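Local coordinates for AP endonuclease, family protein 2 (Mycobacterium smegmatis, PDB 5TNV) that binds magnesium in a xylose isomerase-like TIM barrel and may act as an endonuclease, at residues P148-Q153 with W157-H162; R258-D261 with A266-S269. All coordinates share one frame; numbering follows the deposited sequence.

Interaction 1: residues P148-Q153 with W157-H162; sequences PEQEKQ and WLVQGH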
loop_
_atom_site.group_PDB
_atom_site.type_symbol
_atom_site.label_atom_id
_atom_site.label_comp_id
_atom_site.label_asym_id
_atom_site.label_seq_id
_atom_site.Cartn_x
_atom_site.Cartn_y
_atom_site.Cartn_z
ATOM N N PRO A 148 -0.475 -28.586 -10.403
ATOM C CA PRO A 148 -1.921 -28.302 -10.451
ATOM C C PRO A 148 -2.459 -27.756 -9.131
ATOM O O PRO A 148 -3.295 -26.877 -9.123
ATOM C CB PRO A 148 -2.522 -29.653 -10.824
ATOM C CG PRO A 148 -1.429 -30.287 -11.649
ATOM C CD PRO A 148 -0.142 -29.957 -10.905
ATOM N N GLU A 149 -1.956 -28.296 -8.014
ATOM C CA GLU A 149 -2.427 -27.820 -6.720
ATOM C C GLU A 149 -1.994 -26.399 -6.494
ATOM O O GLU A 149 -2.782 -25.586 -5.983
ATOM C CB GLU A 149 -1.901 -28.703 -5.573
ATOM C CG GLU A 149 -2.406 -28.298 -4.211
ATOM C CD GLU A 149 -1.939 -29.102 -3.029
ATOM O OE1 GLU A 149 -0.832 -29.712 -3.224
ATOM O OE2 GLU A 149 -2.590 -29.094 -1.957
ATOM N N GLN A 150 -0.776 -26.014 -6.872
ATOM C CA GLN A 150 -0.357 -24.627 -6.798
ATOM C C GLN A 150 -1.239 -23.704 -7.620
ATOM O O GLN A 150 -1.549 -22.589 -7.172
ATOM C CB GLN A 150 1.094 -24.441 -7.236
ATOM C CG GLN A 150 2.093 -24.923 -6.188
ATOM C CD GLN A 150 3.505 -24.683 -6.634
ATOM O OE1 GLN A 150 3.951 -25.186 -7.678
ATOM N NE2 GLN A 150 4.232 -23.910 -5.869
ATOM N N GLU A 151 -1.620 -24.167 -8.802
ATOM C CA GLU A 151 -2.444 -23.331 -9.681
ATOM C C GLU A 151 -3.849 -23.068 -9.111
ATOM O O GLU A 151 -4.468 -22.076 -9.487
ATOM C CB GLU A 151 -2.538 -23.959 -11.075
ATOM C CG GLU A 151 -1.231 -23.912 -11.831
ATOM C CD GLU A 151 -1.255 -24.665 -13.140
ATOM O OE1 GLU A 151 -1.990 -25.650 -13.240
ATOM O OE2 GLU A 151 -0.486 -24.231 -14.009
ATOM N N LYS A 152 -4.337 -23.889 -8.218
ATOM C CA LYS A 152 -5.646 -23.710 -7.608
ATOM C C LYS A 152 -5.613 -22.686 -6.461
ATOM O O LYS A 152 -6.659 -22.197 -6.054
ATOM C CB LYS A 152 -6.215 -25.016 -7.091
ATOM C CG LYS A 152 -6.630 -25.932 -8.270
ATOM C CD LYS A 152 -7.861 -26.727 -7.997
ATOM C CE LYS A 152 -8.681 -26.994 -9.226
ATOM N NZ LYS A 152 -9.960 -26.245 -9.340
ATOM N N GLN A 153 -4.445 -22.363 -5.923
ATOM C CA GLN A 153 -4.364 -21.550 -4.720
ATOM C C GLN A 153 -4.517 -20.052 -5.022
ATOM O O GLN A 153 -4.306 -19.604 -6.159
ATOM C CB GLN A 153 -3.004 -21.764 -4.025
ATOM C CG GLN A 153 -2.675 -23.191 -3.709
ATOM C CD GLN A 153 -3.683 -23.815 -2.829
ATOM O OE1 GLN A 153 -3.953 -23.298 -1.732
ATOM N NE2 GLN A 153 -4.192 -24.959 -3.280
ATOM N N TRP A 157 2.559 -19.814 -4.043
ATOM C CA TRP A 157 3.493 -20.103 -2.966
ATOM C C TRP A 157 2.795 -20.568 -1.699
ATOM O O TRP A 157 3.490 -20.908 -0.709
ATOM C CB TRP A 157 4.395 -18.905 -2.661
ATOM C CG TRP A 157 3.656 -17.659 -2.283
ATOM C CD1 TRP A 157 3.091 -17.341 -1.083
ATOM C CD2 TRP A 157 3.408 -16.529 -3.150
ATOM N NE1 TRP A 157 2.499 -16.115 -1.128
ATOM C CE2 TRP A 157 2.679 -15.580 -2.395
ATOM C CE3 TRP A 157 3.700 -16.259 -4.483
ATOM C CZ2 TRP A 157 2.281 -14.364 -2.931
ATOM C CZ3 TRP A 157 3.310 -15.060 -5.019
ATOM C CH2 TRP A 157 2.595 -14.132 -4.237
ATOM N N LEU A 158 1.470 -20.647 -1.679
ATOM C CA LEU A 158 0.764 -21.118 -0.498
ATOM C C LEU A 158 0.883 -22.610 -0.292
ATOM O O LEU A 158 0.593 -23.066 0.824
ATOM C CB LEU A 158 -0.704 -20.692 -0.546
ATOM C CG LEU A 158 -0.945 -19.201 -0.534
ATOM C CD1 LEU A 158 -2.451 -18.897 -0.590
ATOM C CD2 LEU A 158 -0.319 -18.498 0.684
ATOM N N VAL A 159 1.286 -23.369 -1.309
ATOM C CA VAL A 159 1.526 -24.809 -1.146
ATOM C C VAL A 159 2.879 -25.086 -1.822
ATOM O O VAL A 159 3.270 -24.431 -2.785
ATOM C CB VAL A 159 0.427 -25.728 -1.638
ATOM C CG1 VAL A 159 -0.954 -25.494 -1.021
ATOM C CG2 VAL A 159 0.355 -25.622 -3.134
ATOM N N GLN A 160 3.565 -26.066 -1.320
ATOM C CA GLN A 160 4.834 -26.499 -1.897
ATOM C C GLN A 160 4.581 -27.163 -3.232
ATOM O O GLN A 160 3.629 -27.931 -3.379
ATOM C CB GLN A 160 5.502 -27.492 -0.925
ATOM C CG GLN A 160 6.925 -27.814 -1.273
ATOM C CD GLN A 160 7.559 -28.695 -0.229
ATOM O OE1 GLN A 160 8.333 -28.192 0.599
ATOM N NE2 GLN A 160 7.194 -29.949 -0.239
ATOM N N GLY A 161 5.394 -26.872 -4.203
ATOM C CA GLY A 161 5.365 -27.476 -5.521
ATOM C C GLY A 161 6.611 -28.286 -5.766
ATOM O O GLY A 161 6.995 -29.157 -4.965
ATOM N N HIS A 162 7.324 -28.026 -6.866
ATOM C CA HIS A 162 8.579 -28.685 -7.163
ATOM C C HIS A 162 9.581 -28.466 -6.008
ATOM O O HIS A 162 9.768 -27.363 -5.491
ATOM C CB HIS A 162 9.194 -28.084 -8.443
ATOM C CG HIS A 162 10.630 -28.494 -8.649
ATOM N ND1 HIS A 162 10.940 -29.780 -9.048
ATOM C CD2 HIS A 162 11.770 -27.785 -8.463
ATOM C CE1 HIS A 162 12.257 -29.805 -9.093
ATOM N NE2 HIS A 162 12.790 -28.641 -8.743
HETATM O O HOH W 1 1.839 -29.136 -5.121
HETATM O O HOH W 2 6.536 -25.725 -8.627
#
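Gln150 and Val159 come together where the chain leaves the short helix 148-152 and doubles back over it, their CA atoms 6.0 Å apart, with Gln153 and Leu158 the next pair along. The turn belongs to the long excursion between strand 137-141 and helix 169-185 of the TIM barrel. Val159 sends its two methyls to different neighbours: its CG2 packs against the CG methylene of Gln150 at 3.6 Å and its CG1 against the amide carbon CD of Gln153 at 3.7 Å, while the aliphatic part of Glu149 also touches CG2. Gln153, bent at chi2 (-59°), crosses the valine at about a right angle. Its amide is held alongside Val159 CG1 by a hydrogen bond from Gln153 NE2 to Glu149 O, 3.1 Å long. Glu149 O lies in the plane of the Gln153 amide, while NE2 sits above the plane of that carbonyl; Lys152 N donates to the same oxygen from the opposite face.

Gln150, extended beyond CG, runs past Val159 in the reverse sense. Its NE2 makes a weak, bent bond to Val159 O and a further one to Phe156 O, and OE1 accepts from Thr147 N. Buried and held at both ends, this amide bridges the residues flanking the helix to the returning chain. Pro262 of the second subunit packs on Gln153 and Leu158. Gly161 CA sits 3.4 Å from Gln150 OE1, and one water donates to that oxygen at 2.8 Å while accepting from His162 N at 3.0 Å.

Interaction 2: residues R258-D261 with A266-S269; sequences RDFD and AYSS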
loop_
_atom_site.group_PDB
_atom_site.type_symbol
_atom_site.label_atom_id
_atom_site.label_comp_id
_atom_site.label_asym_id
_atom_site.label_seq_id
_atom_site.Cartn_x
_atom_site.Cartn_y
_atom_site.Cartn_z
ATOM N N ARG A 258 4.652 -8.687 5.369
ATOM C CA ARG A 258 4.841 -9.983 6.031
ATOM C C ARG A 258 4.265 -9.843 7.436
ATOM O O ARG A 258 4.564 -8.849 8.120
ATOM C CB ARG A 258 6.305 -10.367 6.093
ATOM C CG ARG A 258 6.610 -11.679 6.804
ATOM C CD ARG A 258 8.076 -12.072 6.686
ATOM N NE ARG A 258 8.407 -13.268 7.444
ATOM C CZ ARG A 258 8.094 -14.519 7.089
ATOM N NH1 ARG A 258 7.511 -14.761 5.930
ATOM N NH2 ARG A 258 8.390 -15.497 7.931
ATOM N N ASP A 259 3.455 -10.773 7.875
ATOM C CA ASP A 259 2.887 -10.716 9.195
ATOM C C ASP A 259 2.717 -12.141 9.731
ATOM O O ASP A 259 2.686 -13.138 8.993
ATOM C CB ASP A 259 1.533 -10.009 9.257
ATOM C CG ASP A 259 1.226 -9.405 10.635
ATOM O OD1 ASP A 259 2.193 -9.010 11.312
ATOM O OD2 ASP A 259 0.043 -9.337 11.005
ATOM N N PHE A 260 2.544 -12.214 11.047
ATOM C CA PHE A 260 2.366 -13.495 11.736
ATOM C C PHE A 260 1.551 -13.210 12.998
ATOM O O PHE A 260 1.731 -12.157 13.630
ATOM C CB PHE A 260 3.715 -14.089 12.085
ATOM C CG PHE A 260 3.722 -15.354 12.891
ATOM C CD1 PHE A 260 3.301 -16.559 12.339
ATOM C CD2 PHE A 260 4.143 -15.344 14.216
ATOM C CE1 PHE A 260 3.327 -17.738 13.068
ATOM C CE2 PHE A 260 4.151 -16.504 14.977
ATOM C CZ PHE A 260 3.749 -17.703 14.396
ATOM N N ASP A 261 0.713 -14.162 13.368
ATOM C CA ASP A 261 -0.154 -14.053 14.524
ATOM C C ASP A 261 0.179 -15.167 15.518
ATOM O O ASP A 261 -0.280 -16.287 15.330
ATOM C CB ASP A 261 -1.618 -14.151 14.108
ATOM C CG ASP A 261 -2.564 -13.949 15.262
ATOM O OD1 ASP A 261 -2.420 -12.915 15.972
ATOM O OD2 ASP A 261 -3.442 -14.802 15.494
ATOM N N ALA A 266 -0.983 -18.215 12.326
ATOM C CA ALA A 266 -1.219 -17.790 10.931
ATOM C C ALA A 266 -0.154 -16.838 10.435
ATOM O O ALA A 266 0.185 -15.872 11.101
ATOM C CB ALA A 266 -2.559 -17.106 10.806
ATOM N N TYR A 267 0.328 -17.060 9.224
ATOM C CA TYR A 267 1.168 -16.131 8.479
ATOM C C TYR A 267 0.320 -15.416 7.412
ATOM O O TYR A 267 -0.650 -16.005 6.926
ATOM C CB TYR A 267 2.282 -16.872 7.737
ATOM C CG TYR A 267 3.396 -17.410 8.596
ATOM C CD1 TYR A 267 3.319 -18.696 9.163
ATOM C CD2 TYR A 267 4.533 -16.657 8.838
ATOM C CE1 TYR A 267 4.338 -19.201 9.951
ATOM C CE2 TYR A 267 5.549 -17.161 9.635
ATOM C CZ TYR A 267 5.442 -18.421 10.186
ATOM O OH TYR A 267 6.496 -18.879 10.962
ATOM N N SER A 268 0.783 -14.266 6.977
ATOM C CA SER A 268 0.208 -13.606 5.834
ATOM C C SER A 268 1.259 -12.772 5.119
ATOM O O SER A 268 2.228 -12.303 5.712
ATOM C CB SER A 268 -1.027 -12.805 6.253
ATOM O OG SER A 268 -0.703 -11.899 7.248
ATOM N N SER A 269 1.023 -12.584 3.827
ATOM C CA SER A 269 1.870 -11.686 3.014
ATOM C C SER A 269 1.058 -11.173 1.842
ATOM O O SER A 269 0.106 -11.829 1.402
ATOM C CB SER A 269 3.142 -12.385 2.528
ATOM O OG SER A 269 2.816 -13.404 1.598
#
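Phe260 CG stands anti to its own nitrogen (chi1 175°), whereas Tyr267 CG is anti to its carbonyl carbon; the two settings swing the rings together on one face of the beta hairpin formed by strands 251-261 and 266-272. The short strand axes are antiparallel at 164° and approach to 4.7 Å. Phe260 and Tyr267 form a non-hydrogen-bonded pair, with CA atoms 4.4 Å apart. Phe260 CD1 lies over the centre of the tyrosine ring, 3.4 Å above its plane, and the two ring planes meet obliquely, at 44°.

Arg258, stretched from CG to NE, runs alongside Tyr267 in the same direction and brings NH2 to 3.7 Å from Tyr267 CE2, its guanidinium turned obliquely to the ring. The polar end is committed elsewhere: NH1 donates to Leu230 O and Val228 O, and NH2 to Arg232 O.

Between the strands, Asp259 and Ser268 are a hydrogen-bonded pair joined twice, Asp259 N to Ser268 O at 2.9 Å and Ser268 N to Asp259 O at 3.0 Å. Asp261 N adds a third bond, to Ala266 O. On the face shared by Asp259 and Ser268, Asp259 CB lies 3.6 Å from Ser268 OG, while Asp259 OD2 accepts a hydrogen bond from Ser269 N of the third subunit; Asp261 OD1 bonds His231 ND1 of that subunit. Backbone bonds thus hold the hairpin together and its rings pack on one face, while the Asp259 and Asp261 carboxylates bond to the third subunit, consistent with a hairpin that takes part in assembly.

How the interactions relate
Interaction 1 is a surface contact within a loop excursion of the barrel, whereas interaction 2 is partly buried by neighbouring subunits although its centre lies farther from the middle of the chain, about 25 Å against 20 Å. They share no secondary-structure element. The methyls of Val159 and glutamine amides do the work in 148-153 with 157-162; antiparallel strand pairing and aromatic rings do it in 258-261 with 266-269. Their centres are about 18 Å apart, yet they touch, Trp157 NE1 lying 3.9 Å from Ser269 OG in packing contact. Both also meet the second subunit, and neither includes a magnesium ligand.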